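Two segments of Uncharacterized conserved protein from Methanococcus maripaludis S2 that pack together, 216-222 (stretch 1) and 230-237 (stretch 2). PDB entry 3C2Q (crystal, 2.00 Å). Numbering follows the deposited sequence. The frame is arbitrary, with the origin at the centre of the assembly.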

# COMPACT_ATOMS: atom_id res chain seq x y z
N ASN B 216 -28.88 -20.35 -15.60
CA ASN B 216 -27.64 -20.59 -14.86
C ASN B 216 -26.53 -20.58 -15.89
O ASN B 216 -26.80 -20.42 -17.10
N ILE B 217 -25.28 -20.70 -15.42
CA ILE B 217 -24.13 -20.72 -16.33
C ILE B 217 -24.15 -21.93 -17.29
O ILE B 217 -23.98 -21.77 -18.51
N LYS B 218 -24.37 -23.12 -16.73
CA LYS B 218 -24.45 -24.36 -17.53
C LYS B 218 -25.43 -24.25 -18.70
O LYS B 218 -25.09 -24.62 -19.82
N ASN B 219 -26.63 -23.72 -18.45
CA ASN B 219 -27.63 -23.51 -19.50
C ASN B 219 -27.16 -22.56 -20.58
O ASN B 219 -27.44 -22.76 -21.77
N ALA B 220 -26.50 -21.47 -20.17
CA ALA B 220 -25.91 -20.51 -21.10
C ALA B 220 -24.82 -21.12 -21.99
O ALA B 220 -24.65 -20.71 -23.12
N VAL B 221 -24.06 -22.05 -21.44
CA VAL B 221 -23.06 -22.75 -22.24
C VAL B 221 -23.78 -23.71 -23.22
O VAL B 221 -23.49 -23.71 -24.41
N GLU B 222 -24.73 -24.48 -22.69
CA GLU B 222 -25.54 -25.41 -23.50
C GLU B 222 -26.31 -24.73 -24.63
O GLU B 222 -26.37 -25.27 -25.73
N ILE B 230 -13.44 -18.42 -18.30
CA ILE B 230 -13.18 -19.28 -17.16
C ILE B 230 -14.38 -20.17 -16.81
O ILE B 230 -14.22 -21.37 -16.64
N MSE B 231 -15.56 -19.58 -16.67
CA MSE B 231 -16.75 -20.33 -16.26
C MSE B 231 -17.12 -21.34 -17.37
O MSE B 231 -17.44 -22.49 -17.08
N TYR B 232 -17.03 -20.90 -18.63
CA TYR B 232 -17.16 -21.82 -19.78
C TYR B 232 -16.23 -23.04 -19.68
O TYR B 232 -16.68 -24.19 -19.79
N GLN B 233 -14.95 -22.81 -19.45
CA GLN B 233 -14.04 -23.92 -19.32
C GLN B 233 -14.35 -24.83 -18.13
O GLN B 233 -14.08 -26.03 -18.20
N CYS B 234 -14.89 -24.26 -17.05
CA CYS B 234 -15.30 -25.09 -15.91
C CYS B 234 -16.45 -26.03 -16.32
O CYS B 234 -16.43 -27.21 -15.98
N ILE B 235 -17.45 -25.47 -17.01
CA ILE B 235 -18.55 -26.29 -17.53
C ILE B 235 -18.01 -27.41 -18.43
O ILE B 235 -18.32 -28.59 -18.22
N LYS B 236 -17.18 -27.04 -19.40
CA LYS B 236 -16.72 -28.02 -20.41
C LYS B 236 -15.89 -29.10 -19.81
O LYS B 236 -15.89 -30.23 -20.31
N ASN B 237 -15.15 -28.77 -18.75
CA ASN B 237 -14.19 -29.71 -18.21
C ASN B 237 -14.66 -30.31 -16.90
O ASN B 237 -13.90 -31.01 -16.25

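Two helices cross almost at right angles, at 85°, with their axes 9.8 Å apart at closest approach. No hydrogen bond joins them; the contact is made by apolar groups.

Asn 216 caps the first helix. Its side chain (chi1 p) turns back so that OD1 accepts from Asn 219 N at 2.7 Å, and it does not reach the second stretch. Ile 217 points toward the second helix in the m, t rotamer. Its CD1 lies 3.6 Å from CE of Met 231, a selenomethionine with all three chi angles m. Its CG2 packs 3.8 Å from Ile 235 CG1. Lys 218 starts out sideways, and its extended chain, t throughout, leads away. Only its base takes part: CB is 4.0 Å from Ile 235 CD1. Asn 219 and Ala 220 are out of reach.

Val 221, chi1 t, points toward the second helix one turn after Ile 217. Its CG1 meets three residues: Ile 235 CG2 at 3.8 Å, Tyr 232 CD1 at 3.9 Å and Lys 236 CD at 4.0 Å. The tyrosine ring, chi1 t, is met obliquely. Ile 235, m at both chi angles, thus packs against Ile 217, Lys 218 and Val 221. Glu 222 points sideways and makes no contact.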

# COMPACT_ATOMS: atom_id res chain seq x y z
CB ASN B 216 -27.67 -21.88 -14.01
CG ASN B 216 -28.07 -23.15 -14.81
OD1 ASN B 216 -27.61 -23.38 -15.92
ND2 ASN B 216 -28.90 -23.97 -14.20
CB ILE B 217 -22.79 -20.66 -15.57
CG1 ILE B 217 -22.65 -19.27 -14.91
CG2 ILE B 217 -21.59 -20.98 -16.50
CD1 ILE B 217 -21.50 -19.20 -13.94
CB LYS B 218 -24.78 -25.55 -16.64
CG LYS B 218 -24.85 -26.90 -17.40
CD LYS B 218 -24.92 -28.04 -16.41
CE LYS B 218 -24.76 -29.40 -17.08
NZ LYS B 218 -24.59 -30.51 -16.05
CB ASN B 219 -28.94 -22.96 -18.93
CG ASN B 219 -29.73 -23.99 -18.15
OD1 ASN B 219 -29.34 -25.14 -18.07
ND2 ASN B 219 -30.84 -23.56 -17.55
CB ALA B 220 -25.33 -19.27 -20.33
CB VAL B 221 -22.03 -23.51 -21.36
CG1 VAL B 221 -21.17 -24.43 -22.22
CG2 VAL B 221 -21.11 -22.50 -20.59
CB GLU B 222 -26.43 -26.26 -22.59
CG GLU B 222 -25.61 -27.31 -21.84
CD GLU B 222 -26.42 -28.20 -20.88
OE1 GLU B 222 -27.66 -28.03 -20.76
OE2 GLU B 222 -25.77 -29.07 -20.24
CB ILE B 230 -12.78 -18.44 -15.91
CG1 ILE B 230 -11.47 -17.67 -16.16
CG2 ILE B 230 -12.67 -19.35 -14.67
CD1 ILE B 230 -11.36 -16.33 -15.29
CB MSE B 231 -17.93 -19.38 -16.00
CG MSE B 231 -17.65 -18.22 -15.02
SE MSE B 231 -16.76 -18.96 -13.40
CE MSE B 231 -18.22 -19.91 -12.73
CB TYR B 232 -16.92 -21.07 -21.09
CG TYR B 232 -16.84 -21.96 -22.32
CD1 TYR B 232 -18.00 -22.31 -23.03
CD2 TYR B 232 -15.61 -22.45 -22.77
CE1 TYR B 232 -17.92 -23.14 -24.18
CE2 TYR B 232 -15.52 -23.28 -23.92
CZ TYR B 232 -16.69 -23.61 -24.61
OH TYR B 232 -16.61 -24.42 -25.73
CB GLN B 233 -12.58 -23.49 -19.29
CG GLN B 233 -12.11 -22.88 -20.61
CD GLN B 233 -12.05 -23.88 -21.77
OE1 GLN B 233 -12.03 -25.10 -21.57
NE2 GLN B 233 -12.00 -23.35 -22.99
CB CYS B 234 -15.73 -24.24 -14.70
SG CYS B 234 -14.31 -23.45 -13.86
CB ILE B 235 -19.61 -25.43 -18.27
CG1 ILE B 235 -20.28 -24.44 -17.29
CG2 ILE B 235 -20.65 -26.32 -19.02
CD1 ILE B 235 -20.83 -25.10 -15.96
CB LYS B 236 -15.91 -27.35 -21.52
CG LYS B 236 -16.64 -26.26 -22.27
CD LYS B 236 -18.00 -26.71 -22.85
CE LYS B 236 -17.87 -27.39 -24.19
NZ LYS B 236 -19.20 -27.40 -24.90
CB ASN B 237 -12.81 -29.05 -18.09
CG ASN B 237 -12.20 -28.76 -19.43
OD1 ASN B 237 -11.71 -29.67 -20.09
ND2 ASN B 237 -12.27 -27.51 -19.87